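Local atomic coordinates of putative sugar ABC transporter, substrate-binding protein (Clostridium phytofermentans, PDB entry 4WZZ), a protein that binds L-rhamnose and probably delivers this sugar to an ABC transporter for uptake. Residues V88-K93 / N105-Q110; V112-I117 / Y308-L313; L172-G177 / K269-G274; A233-D238 / A256-D261; P299-N304 / D330-D335. All blocks are in the same frame, centred on the assembly; numbering follows the deposited sequence.

Interaction 1: residues V88-K93 / N105-Q110; sequences VIQEPK and NNAISQ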
# COMPACT_ATOMS: atom_id res chain seq x y z
N VAL A 88 -11.70 13.88 9.18
CA VAL A 88 -10.59 14.14 10.08
C VAL A 88 -9.46 13.19 9.72
O VAL A 88 -9.65 11.97 9.73
CB VAL A 88 -10.98 13.94 11.56
CG1 VAL A 88 -9.80 14.16 12.46
CG2 VAL A 88 -12.12 14.88 11.95
N ILE A 89 -8.30 13.74 9.37
CA ILE A 89 -7.14 12.91 9.02
C ILE A 89 -6.19 12.84 10.20
O ILE A 89 -5.93 13.85 10.87
CB ILE A 89 -6.37 13.52 7.82
CG1 ILE A 89 -7.27 13.61 6.58
CG2 ILE A 89 -5.13 12.70 7.51
CD1 ILE A 89 -6.70 14.46 5.46
N GLN A 90 -5.68 11.64 10.48
CA GLN A 90 -4.63 11.47 11.46
C GLN A 90 -3.46 10.70 10.87
O GLN A 90 -3.64 9.70 10.15
CB GLN A 90 -5.13 10.75 12.69
CG GLN A 90 -5.88 11.64 13.65
CD GLN A 90 -6.31 10.90 14.87
OE1 GLN A 90 -5.67 10.96 15.91
NE2 GLN A 90 -7.40 10.16 14.75
N GLU A 91 -2.28 11.19 11.21
CA GLU A 91 -1.02 10.62 10.78
C GLU A 91 -0.26 10.16 12.03
O GLU A 91 0.25 11.00 12.79
CB GLU A 91 -0.16 11.66 10.04
CG GLU A 91 -0.72 12.11 8.66
CD GLU A 91 0.28 12.93 7.86
OE1 GLU A 91 1.04 13.65 8.48
OE2 GLU A 91 0.30 12.85 6.62
N PRO A 92 -0.21 8.84 12.27
CA PRO A 92 0.59 8.36 13.41
C PRO A 92 2.05 8.82 13.32
O PRO A 92 2.62 8.90 12.24
CB PRO A 92 0.48 6.83 13.29
CG PRO A 92 -0.86 6.61 12.59
CD PRO A 92 -0.94 7.76 11.59
N LYS A 93 2.64 9.14 14.47
CA LYS A 93 4.01 9.63 14.51
C LYS A 93 4.98 8.67 13.84
O LYS A 93 5.90 9.09 13.13
CB LYS A 93 4.46 9.87 15.96
CG LYS A 93 5.84 10.53 16.05
CD LYS A 93 6.75 9.79 17.02
CE LYS A 93 6.25 9.84 18.45
NZ LYS A 93 6.51 11.16 19.10
N ASN A 105 -8.04 5.94 19.44
CA ASN A 105 -8.66 6.43 20.66
C ASN A 105 -9.10 7.89 20.55
O ASN A 105 -10.13 8.27 21.09
CB ASN A 105 -7.76 6.20 21.87
CG ASN A 105 -7.63 4.73 22.24
OD1 ASN A 105 -8.54 3.93 21.97
ND2 ASN A 105 -6.51 4.35 22.86
N ASN A 106 -8.31 8.70 19.83
CA ASN A 106 -8.68 10.09 19.59
C ASN A 106 -9.95 10.16 18.75
O ASN A 106 -10.84 10.97 19.01
CB ASN A 106 -7.56 10.86 18.88
CG ASN A 106 -6.45 11.30 19.83
OD1 ASN A 106 -6.53 11.13 21.05
ND2 ASN A 106 -5.40 11.89 19.26
N ALA A 107 -10.03 9.32 17.72
CA ALA A 107 -11.20 9.31 16.86
C ALA A 107 -12.45 8.94 17.64
O ALA A 107 -13.49 9.59 17.51
CB ALA A 107 -11.01 8.36 15.69
N ILE A 108 -12.35 7.92 18.48
CA ILE A 108 -13.49 7.51 19.30
C ILE A 108 -13.92 8.68 20.18
O ILE A 108 -15.11 9.04 20.25
CB ILE A 108 -13.16 6.30 20.18
CG1 ILE A 108 -12.91 5.06 19.33
CG2 ILE A 108 -14.30 6.01 21.11
CD1 ILE A 108 -12.26 3.92 20.09
N SER A 109 -12.94 9.30 20.83
CA SER A 109 -13.17 10.43 21.72
C SER A 109 -13.87 11.59 21.02
O SER A 109 -14.62 12.33 21.64
CB SER A 109 -11.82 10.92 22.28
OG SER A 109 -11.98 12.03 23.14
N GLN A 110 -13.62 11.76 19.73
CA GLN A 110 -14.25 12.83 18.97
C GLN A 110 -15.67 12.46 18.55
O GLN A 110 -16.43 13.31 18.07
CB GLN A 110 -13.42 13.14 17.73
CG GLN A 110 -12.08 13.75 18.03
CD GLN A 110 -11.29 14.01 16.77
OE1 GLN A 110 -11.86 14.30 15.72
NE2 GLN A 110 -9.97 13.91 16.87
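V88 and A107 mark the closest backbone approach, 8.3 Å between their CA atoms, where the edge strand 88-90 runs nearly antiparallel to helix 105-110. The two short axes come within 10.5 Å at 160°, a spacing that leaves room for one layer of side chains. This is the strand-to-helix half of a beta-alpha-beta unit: strand 86-90 leads into helix 97-110, which packs back across strand 56-60, where A107 rests on A58.

Alternate strand residues V88 and Q90 direct their side chains at the helix. With chi1 of -81° and an extended chain beyond CG, Q90 stretches its amide across to N106, whose side chain it meets at about a right angle. The two amide planes are nonetheless only 14° apart. N106 ND2 donates to Q90 OE1 in a weak hydrogen bond of 3.5 Å, and N106 CB is equally near that oxygen. The other end of the amide, Q90 NE2, passes 4.1 Å from A107 CB and hydrogen-bonds the carbonyl O of C103, one turn earlier in the helix. Farther along, V88 turns its methyls to Q110, with CG2 3.8 Å from Q110 OE1.

The stronger grip on the Q90 amide is thus the one at C103. That bond probably sets which way the amide faces, while the long N106 bond and the methyl-to-amide contact at Q110 add little directional force on this solvent-facing side.

Interaction 2: residues V112-I117 / Y308-L313; sequences VDCIAI and YASISL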
# COMPACT_ATOMS: atom_id res chain seq x y z
N VAL A 112 -16.65 10.28 16.16
CA VAL A 112 -16.81 10.11 14.71
C VAL A 112 -17.77 8.97 14.40
O VAL A 112 -18.03 8.13 15.24
CB VAL A 112 -15.47 9.84 14.01
CG1 VAL A 112 -14.46 10.94 14.34
CG2 VAL A 112 -14.91 8.44 14.37
N ASP A 113 -18.28 8.96 13.18
CA ASP A 113 -19.24 7.96 12.73
C ASP A 113 -18.58 6.77 12.04
O ASP A 113 -19.15 5.67 11.99
CB ASP A 113 -20.25 8.63 11.79
CG ASP A 113 -21.01 9.76 12.46
OD1 ASP A 113 -21.81 9.46 13.36
OD2 ASP A 113 -20.82 10.94 12.08
N CYS A 114 -17.39 7.01 11.49
CA CYS A 114 -16.70 6.00 10.70
C CYS A 114 -15.21 6.18 10.86
O CYS A 114 -14.72 7.31 10.96
CB CYS A 114 -17.12 6.15 9.24
SG CYS A 114 -16.34 4.98 8.12
N ILE A 115 -14.50 5.06 10.93
CA ILE A 115 -13.03 5.05 10.92
C ILE A 115 -12.57 4.21 9.73
O ILE A 115 -13.02 3.08 9.55
CB ILE A 115 -12.47 4.47 12.24
CG1 ILE A 115 -12.74 5.43 13.38
CG2 ILE A 115 -10.95 4.17 12.13
CD1 ILE A 115 -12.35 4.89 14.72
N ALA A 116 -11.68 4.78 8.93
CA ALA A 116 -11.03 4.06 7.84
C ALA A 116 -9.57 3.98 8.22
O ALA A 116 -8.94 5.01 8.43
CB ALA A 116 -11.20 4.80 6.52
N ILE A 117 -9.02 2.77 8.31
CA ILE A 117 -7.67 2.62 8.82
C ILE A 117 -6.76 1.74 7.95
O ILE A 117 -7.17 0.70 7.45
CB ILE A 117 -7.70 2.13 10.26
CG1 ILE A 117 -6.29 2.07 10.83
CG2 ILE A 117 -8.44 0.79 10.37
CD1 ILE A 117 -6.24 2.19 12.35
N TYR A 308 -16.03 6.38 -0.73
CA TYR A 308 -17.35 5.96 -1.23
C TYR A 308 -17.88 4.77 -0.42
O TYR A 308 -19.08 4.71 -0.09
CB TYR A 308 -17.30 5.62 -2.72
CG TYR A 308 -17.16 6.83 -3.61
CD1 TYR A 308 -18.12 7.82 -3.61
CD2 TYR A 308 -16.06 6.97 -4.46
CE1 TYR A 308 -18.00 8.93 -4.43
CE2 TYR A 308 -15.94 8.07 -5.28
CZ TYR A 308 -16.91 9.05 -5.26
OH TYR A 308 -16.80 10.16 -6.07
N ALA A 309 -16.99 3.83 -0.10
CA ALA A 309 -17.39 2.64 0.64
C ALA A 309 -17.74 2.99 2.08
O ALA A 309 -18.70 2.44 2.65
CB ALA A 309 -16.28 1.58 0.59
N SER A 310 -17.01 3.94 2.66
CA SER A 310 -17.30 4.42 4.00
C SER A 310 -18.70 5.04 4.05
O SER A 310 -19.49 4.78 4.96
CB SER A 310 -16.29 5.48 4.41
OG SER A 310 -14.99 4.93 4.49
N ILE A 311 -19.00 5.90 3.09
CA ILE A 311 -20.32 6.54 3.03
C ILE A 311 -21.39 5.49 2.86
O ILE A 311 -22.47 5.61 3.43
CB ILE A 311 -20.41 7.56 1.89
CG1 ILE A 311 -19.45 8.72 2.15
CG2 ILE A 311 -21.85 8.11 1.78
CD1 ILE A 311 -19.24 9.64 0.97
N SER A 312 -21.08 4.45 2.08
CA SER A 312 -22.05 3.38 1.82
C SER A 312 -22.37 2.58 3.08
O SER A 312 -23.52 2.22 3.31
CB SER A 312 -21.57 2.48 0.70
OG SER A 312 -21.51 3.19 -0.52
N LEU A 313 -21.34 2.31 3.89
CA LEU A 313 -21.54 1.73 5.22
C LEU A 313 -22.39 2.61 6.13
O LEU A 313 -23.29 2.11 6.82
CB LEU A 313 -20.20 1.46 5.89
CG LEU A 313 -19.33 0.32 5.36
CD1 LEU A 313 -17.96 0.36 6.00
CD2 LEU A 313 -19.98 -1.06 5.58
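C114 and S310 meet because of their first torsions. The thiol of C114 lies anti to its own backbone N (chi1 180°), which sends SG out from the strand, whereas S310 OG stands beside its backbone N (chi1 -64°) and is drawn along the helix, leaving CB to face the sulfur. SG accordingly sits 3.7 Å from S310 CB and slightly farther, 3.9 Å, from S310 OG. No hydrogen bond spans the two segments. The hydroxyl of S310 instead bonds to A306 O within its own helix and to Y76 OH, so this buried polar group is satisfied while the contact itself remains van der Waals.

Two residues along the strand, A116 adds a looser touch, its CB 4.3 Å from S310 OG. The small side chains let the backbones approach to 6.9 Å between the CA atoms of C114 and S310. Y57 and L140, from the strands flanking 114-117, also pack on S310.

C114 and A116 face helix 299-315, while I115 between them points the other way, onto A107 of helix 97-110. The parallel part of a mixed sheet, with helices on both faces, fits the three-layer alpha/beta/alpha sandwich of a periplasmic binding protein lobe.

Interaction 3: residues L172-G177 / K269-G274; sequences LDISGG and KLTGLG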
# COMPACT_ATOMS: atom_id res chain seq x y z
N LEU A 172 12.67 -11.45 -12.15
CA LEU A 172 13.17 -12.45 -13.08
C LEU A 172 13.73 -11.77 -14.34
O LEU A 172 14.75 -12.17 -14.87
CB LEU A 172 12.05 -13.43 -13.45
CG LEU A 172 12.48 -14.56 -14.40
CD1 LEU A 172 13.50 -15.47 -13.73
CD2 LEU A 172 11.28 -15.35 -14.86
N ASP A 173 13.01 -10.77 -14.82
CA ASP A 173 13.41 -10.03 -16.02
C ASP A 173 14.66 -9.22 -15.77
O ASP A 173 15.67 -9.36 -16.46
CB ASP A 173 12.26 -9.11 -16.43
CG ASP A 173 12.60 -8.24 -17.63
OD1 ASP A 173 13.35 -8.71 -18.53
OD2 ASP A 173 12.10 -7.11 -17.69
N ILE A 174 14.60 -8.37 -14.75
CA ILE A 174 15.65 -7.40 -14.48
C ILE A 174 16.98 -8.07 -14.06
O ILE A 174 18.06 -7.55 -14.35
CB ILE A 174 15.16 -6.38 -13.43
CG1 ILE A 174 13.99 -5.58 -14.01
CG2 ILE A 174 16.27 -5.50 -12.98
CD1 ILE A 174 13.14 -4.88 -12.92
N SER A 175 16.90 -9.22 -13.40
CA SER A 175 18.08 -9.95 -12.97
C SER A 175 18.77 -10.63 -14.14
O SER A 175 19.88 -11.09 -13.99
CB SER A 175 17.72 -11.03 -11.95
OG SER A 175 16.87 -12.00 -12.57
N GLY A 176 18.09 -10.74 -15.28
CA GLY A 176 18.59 -11.55 -16.38
C GLY A 176 18.24 -13.03 -16.28
O GLY A 176 18.67 -13.84 -17.10
N GLY A 177 17.46 -13.40 -15.26
CA GLY A 177 16.96 -14.75 -15.15
C GLY A 177 17.53 -15.57 -14.01
O GLY A 177 17.09 -16.68 -13.77
N LYS A 269 20.14 -3.50 -9.64
CA LYS A 269 18.91 -2.93 -10.12
C LYS A 269 17.86 -2.96 -9.02
O LYS A 269 17.98 -3.66 -7.99
CB LYS A 269 18.43 -3.66 -11.37
CG LYS A 269 19.38 -3.56 -12.58
CD LYS A 269 19.60 -2.09 -12.97
CE LYS A 269 20.32 -1.94 -14.27
NZ LYS A 269 20.44 -0.50 -14.60
N LEU A 270 16.83 -2.16 -9.24
CA LEU A 270 15.84 -1.87 -8.23
C LEU A 270 14.45 -1.96 -8.85
O LEU A 270 14.23 -1.44 -9.93
CB LEU A 270 16.06 -0.45 -7.70
CG LEU A 270 15.11 0.08 -6.62
CD1 LEU A 270 15.20 -0.77 -5.37
CD2 LEU A 270 15.44 1.53 -6.33
N THR A 271 13.54 -2.62 -8.15
CA THR A 271 12.13 -2.54 -8.50
C THR A 271 11.31 -2.55 -7.20
O THR A 271 11.87 -2.55 -6.09
CB THR A 271 11.69 -3.62 -9.50
OG1 THR A 271 10.38 -3.32 -10.01
CG2 THR A 271 11.68 -5.00 -8.86
N GLY A 272 10.00 -2.53 -7.34
CA GLY A 272 9.13 -2.44 -6.19
C GLY A 272 7.88 -1.64 -6.45
O GLY A 272 7.35 -1.61 -7.56
N LEU A 273 7.42 -0.99 -5.38
CA LEU A 273 6.15 -0.23 -5.36
C LEU A 273 6.49 1.21 -5.01
O LEU A 273 6.81 1.51 -3.88
CB LEU A 273 5.20 -0.86 -4.34
CG LEU A 273 4.89 -2.34 -4.61
CD1 LEU A 273 4.00 -2.91 -3.52
CD2 LEU A 273 4.27 -2.56 -6.03
N GLY A 274 6.41 2.11 -5.98
CA GLY A 274 6.84 3.47 -5.76
C GLY A 274 5.94 4.54 -6.38
O GLY A 274 5.12 4.26 -7.26
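I174, near the C-terminal end of the helix that begins at residue 160, lays its side chain obliquely across K269 and T271 of the edge strand 269-272, a helix-on-sheet contact in a Rossmann-like lobe. Its two branches divide the work. With chi1 at -65°, CG2 is anti to the backbone N and presses on the root of the lysine, 3.3 Å from K269 CB, which is tighter than ordinary carbon contact, and 3.7 Å from K269 CG. The longer branch ends in CD1, 3.9 Å from T271 CB.

K269 and T271 point to the same side of the strand, as alternate residues do; L270 between them packs on helix 249-261 instead. The lysine chain bends at chi2 (-58°), so its aliphatic base stays under I174 while the ammonium leaves the contact and bonds to the carbonyl oxygens of S265 and H289. T271 OG1 likewise turns to Y293 O, which keeps the meeting surface apolar. Just past the strand, L273 touches the bound rhamnose.

Beyond I174 the chain leaves the helix through G176, at positive phi. An ST turn follows the contact: G177 N donates to S175 OG over 3.1 Å, with an N-H...O angle of 156°.

Interaction 4: residues A233-D238 / A256-D261; sequences AILAAD and AKVLQD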
# COMPACT_ATOMS: atom_id res chain seq x y z
N ALA A 233 22.92 -2.03 4.38
CA ALA A 233 23.07 -3.33 5.03
C ALA A 233 22.90 -4.47 4.04
O ALA A 233 23.63 -5.47 4.11
CB ALA A 233 22.07 -3.48 6.18
N ILE A 234 21.91 -4.35 3.15
CA ILE A 234 21.71 -5.33 2.08
C ILE A 234 22.99 -5.46 1.23
O ILE A 234 23.48 -6.58 0.97
CB ILE A 234 20.52 -4.95 1.18
CG1 ILE A 234 19.21 -5.14 1.96
CG2 ILE A 234 20.55 -5.77 -0.11
CD1 ILE A 234 18.03 -4.50 1.31
N LEU A 235 23.53 -4.33 0.82
CA LEU A 235 24.70 -4.30 -0.05
C LEU A 235 25.93 -4.89 0.64
O LEU A 235 26.73 -5.58 0.01
CB LEU A 235 24.97 -2.86 -0.50
CG LEU A 235 23.93 -2.25 -1.45
CD1 LEU A 235 24.19 -0.77 -1.63
CD2 LEU A 235 23.88 -2.94 -2.80
N ALA A 236 26.07 -4.65 1.94
CA ALA A 236 27.21 -5.17 2.69
C ALA A 236 27.08 -6.69 2.86
O ALA A 236 28.07 -7.42 2.85
CB ALA A 236 27.26 -4.50 4.04
N ALA A 237 25.85 -7.16 3.04
CA ALA A 237 25.61 -8.57 3.29
C ALA A 237 25.80 -9.39 2.02
O ALA A 237 26.25 -10.53 2.06
CB ALA A 237 24.20 -8.77 3.84
N ASP A 238 25.45 -8.81 0.89
CA ASP A 238 25.61 -9.51 -0.38
C ASP A 238 25.89 -8.49 -1.47
O ASP A 238 24.98 -7.98 -2.11
CB ASP A 238 24.39 -10.36 -0.72
CG ASP A 238 24.55 -11.14 -2.03
OD1 ASP A 238 25.70 -11.34 -2.49
OD2 ASP A 238 23.52 -11.55 -2.59
N ALA A 256 16.82 3.83 -4.04
CA ALA A 256 17.28 4.48 -5.27
C ALA A 256 18.35 5.53 -4.99
O ALA A 256 19.36 5.64 -5.73
CB ALA A 256 16.11 5.10 -6.00
N LYS A 257 18.13 6.31 -3.95
CA LYS A 257 19.06 7.35 -3.56
C LYS A 257 20.41 6.77 -3.19
O LYS A 257 21.45 7.24 -3.64
CB LYS A 257 18.49 8.17 -2.39
CG LYS A 257 19.42 9.26 -1.86
CD LYS A 257 19.79 10.28 -2.94
CE LYS A 257 20.24 11.63 -2.35
NZ LYS A 257 21.45 11.53 -1.47
N VAL A 258 20.40 5.70 -2.40
CA VAL A 258 21.62 5.01 -2.00
C VAL A 258 22.34 4.42 -3.21
O VAL A 258 23.55 4.60 -3.36
CB VAL A 258 21.31 3.90 -0.95
CG1 VAL A 258 22.54 3.04 -0.68
CG2 VAL A 258 20.80 4.52 0.35
N LEU A 259 21.63 3.74 -4.10
CA LEU A 259 22.29 3.12 -5.26
C LEU A 259 22.89 4.20 -6.15
O LEU A 259 23.98 4.01 -6.71
CB LEU A 259 21.32 2.26 -6.05
CG LEU A 259 20.77 1.03 -5.33
CD1 LEU A 259 19.80 0.32 -6.26
CD2 LEU A 259 21.89 0.10 -4.86
N GLN A 260 22.20 5.32 -6.29
CA GLN A 260 22.75 6.42 -7.09
C GLN A 260 23.99 6.99 -6.43
O GLN A 260 25.03 7.21 -7.08
CB GLN A 260 21.71 7.52 -7.29
CG GLN A 260 22.15 8.64 -8.20
CD GLN A 260 21.08 9.71 -8.33
OE1 GLN A 260 20.35 9.77 -9.33
NE2 GLN A 260 20.97 10.55 -7.32
N ASP A 261 23.92 7.25 -5.12
CA ASP A 261 25.06 7.85 -4.43
C ASP A 261 26.29 6.95 -4.49
O ASP A 261 27.42 7.44 -4.57
CB ASP A 261 24.73 8.14 -2.96
CG ASP A 261 23.83 9.36 -2.80
OD1 ASP A 261 23.63 10.13 -3.76
OD2 ASP A 261 23.31 9.53 -1.67
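L235 and L259 mark the nearest backbone approach of the two helical segments, with 9.4 Å between their CA atoms, a distance bridged by side-chain ends alone. L235 points toward the other helix and carries the whole of the first segment's share. Its chi1 of -68° places CG beside the backbone N, and a near-trans chi2 of 171° extends CD1 to the front. From there CD1 reaches two neighbours at once: L259 CD2 at 4.1 Å and V258 CG1 at 4.3 Å. The second methyl of L235 joins in, CD2 lying 4.2 Å from L259 CD2, so that this one methyl of L259 faces both ends of the L235 fork.

The partners arrive differently. V258 points toward L235 from its backbone, and its chi1 of 171° carries CG1 forward. The root of L259 starts off to one side, and it is the end of the chain that swings nearer. The distances are those of relaxed apolar contact, with no polar bond across the gap and only 92 Å² buried in all.

On another side of its helix, K257 NZ forms a 2.7 Å salt bridge to D261 OD2 one turn later, using the syn lone pair of the carboxylate.

V258 also touches C228, T231 and E232, lengthening the seam, while L259 and A256 pack below on L270 of strand 269-272 and I234 on Y218 of strand 212-219. Helices 224-237 and 249-261, each a crossover between parallel strands, lie side by side over a sheet, as in the Rossmann-like lobes of periplasmic binding proteins.

Interaction 5: residues P299-N304 / D330-D335; sequences PIQLGN and DKTLGD
D330, T332 and L333 belong to a type I beta turn, D330 to L333, that sits beside Q301 in the first turns of helix 299-315 and lies in the loop between strands 325-327 and 338-343. An Asx turn stiffens it: D330 OD1 accepts from T332 N at 3.2 Å and from T332 OG1 at 2.7 Å, both arriving from the same face of the carboxylate, the hydroxyl on the syn side and the amide on the anti side.

Across the gap the leading contact is van der Waals, a methyl on an amide face. Q301, extended beyond CG, exposes the flat face of its amide to L333, whose CD2 methyl stands almost directly above Q301 CD at 3.7 Å. Q301 NE2 lies at 3.8 Å from that methyl and OE1 at 4.0 Å, the near equality expected of a methyl centred over the plane.

N304, one turn along the helix, faces D330 too, but its amide nitrogen is bonded to G75 O. No direct hydrogen bond joins the segments. A water does so instead, accepting from Q301 NE2 and donating to D330 OD2, each at 3.0 Å, and thereby occupying the carboxylate oxygen that the Asx turn leaves aside.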
# COMPACT_ATOMS: atom_id res chain seq x y z
N PRO A 299 -3.05 6.22 -5.50
CA PRO A 299 -3.38 6.31 -4.07
C PRO A 299 -4.53 7.27 -3.78
O PRO A 299 -5.24 7.12 -2.78
CB PRO A 299 -2.09 6.80 -3.42
CG PRO A 299 -1.38 7.55 -4.52
CD PRO A 299 -1.74 6.84 -5.81
N ILE A 300 -4.70 8.26 -4.64
CA ILE A 300 -5.80 9.20 -4.49
C ILE A 300 -7.12 8.47 -4.72
O ILE A 300 -8.08 8.60 -3.95
CB ILE A 300 -5.67 10.37 -5.47
CG1 ILE A 300 -4.34 11.09 -5.25
CG2 ILE A 300 -6.83 11.33 -5.30
CD1 ILE A 300 -4.04 12.13 -6.28
N GLN A 301 -7.18 7.67 -5.78
CA GLN A 301 -8.36 6.89 -6.06
C GLN A 301 -8.59 5.80 -5.02
O GLN A 301 -9.76 5.46 -4.72
CB GLN A 301 -8.29 6.29 -7.47
CG GLN A 301 -8.38 7.36 -8.54
CD GLN A 301 -8.33 6.81 -9.95
OE1 GLN A 301 -7.64 5.84 -10.23
NE2 GLN A 301 -9.04 7.46 -10.86
N LEU A 302 -7.52 5.26 -4.42
CA LEU A 302 -7.67 4.31 -3.33
C LEU A 302 -8.43 5.03 -2.22
O LEU A 302 -9.39 4.51 -1.64
CB LEU A 302 -6.33 3.81 -2.82
CG LEU A 302 -6.41 2.90 -1.59
CD1 LEU A 302 -7.22 1.63 -1.90
CD2 LEU A 302 -5.03 2.50 -1.06
N GLY A 303 -8.00 6.26 -1.94
CA GLY A 303 -8.68 7.06 -0.94
C GLY A 303 -10.11 7.37 -1.34
O GLY A 303 -11.02 7.30 -0.50
N ASN A 304 -10.31 7.74 -2.61
CA ASN A 304 -11.65 8.01 -3.13
C ASN A 304 -12.57 6.82 -2.87
O ASN A 304 -13.69 6.98 -2.38
CB ASN A 304 -11.68 8.23 -4.65
CG ASN A 304 -10.95 9.47 -5.12
OD1 ASN A 304 -10.62 9.54 -6.31
ND2 ASN A 304 -10.72 10.46 -4.26
N ASP A 330 -18.15 7.96 -9.74
CA ASP A 330 -16.95 8.03 -10.55
C ASP A 330 -16.83 6.81 -11.45
O ASP A 330 -16.37 5.75 -11.01
CB ASP A 330 -15.75 8.11 -9.61
CG ASP A 330 -14.47 8.42 -10.31
OD1 ASP A 330 -14.40 8.14 -11.53
OD2 ASP A 330 -13.54 8.92 -9.64
N LYS A 331 -17.22 6.94 -12.72
CA LYS A 331 -17.34 5.77 -13.60
C LYS A 331 -16.01 5.28 -14.15
O LYS A 331 -15.97 4.36 -14.98
CB LYS A 331 -18.32 6.06 -14.74
CG LYS A 331 -19.64 6.64 -14.27
CD LYS A 331 -20.28 5.82 -13.16
CE LYS A 331 -21.61 6.44 -12.73
NZ LYS A 331 -22.31 5.64 -11.68
N THR A 332 -14.91 5.87 -13.70
CA THR A 332 -13.58 5.40 -14.09
C THR A 332 -13.13 4.29 -13.14
O THR A 332 -12.25 3.49 -13.48
CB THR A 332 -12.55 6.53 -14.08
OG1 THR A 332 -12.30 6.94 -12.73
CG2 THR A 332 -13.05 7.71 -14.89
N LEU A 333 -13.74 4.24 -11.96
CA LEU A 333 -13.46 3.18 -11.00
C LEU A 333 -14.35 1.97 -11.29
O LEU A 333 -15.50 2.12 -11.71
CB LEU A 333 -13.69 3.67 -9.57
CG LEU A 333 -13.01 4.98 -9.18
CD1 LEU A 333 -13.27 5.33 -7.70
CD2 LEU A 333 -11.51 4.94 -9.46
N GLY A 334 -13.79 0.78 -11.10
CA GLY A 334 -14.55 -0.45 -11.20
C GLY A 334 -15.04 -0.75 -12.61
O GLY A 334 -14.38 -0.42 -13.59
N ASP A 335 -16.20 -1.39 -12.67
CA ASP A 335 -16.88 -1.64 -13.93
C ASP A 335 -17.91 -0.54 -14.14
O ASP A 335 -19.03 -0.62 -13.63
CB ASP A 335 -17.56 -3.00 -13.87
CG ASP A 335 -18.36 -3.31 -15.11
OD1 ASP A 335 -18.13 -2.65 -16.15
OD2 ASP A 335 -19.22 -4.22 -15.05
O HOH W 1 -10.71 9.75 -9.95

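From the N terminus, interaction 1 closes first, a short strand-to-helix loop complete before interaction 2 opens at V112. Interaction 2 spans nearly 200 residues, bringing helix 299-315 back to strand 114-117. Inside its loop lies interaction 3, and nested within that, interaction 4. Interaction 5 crosses interaction 2, starting on the same helix and ending at 330-335. Direct touches give three links: A107 with I115 between 1 and 2, Y308 with D330 between 2 and 5, and L270 with L259 between 3 and 4. Interactions 1 and 2 join strands of the eight-stranded sheet to helices; interaction 3 does so for the four-stranded sheet, and interaction 4 pairs two helices beside it.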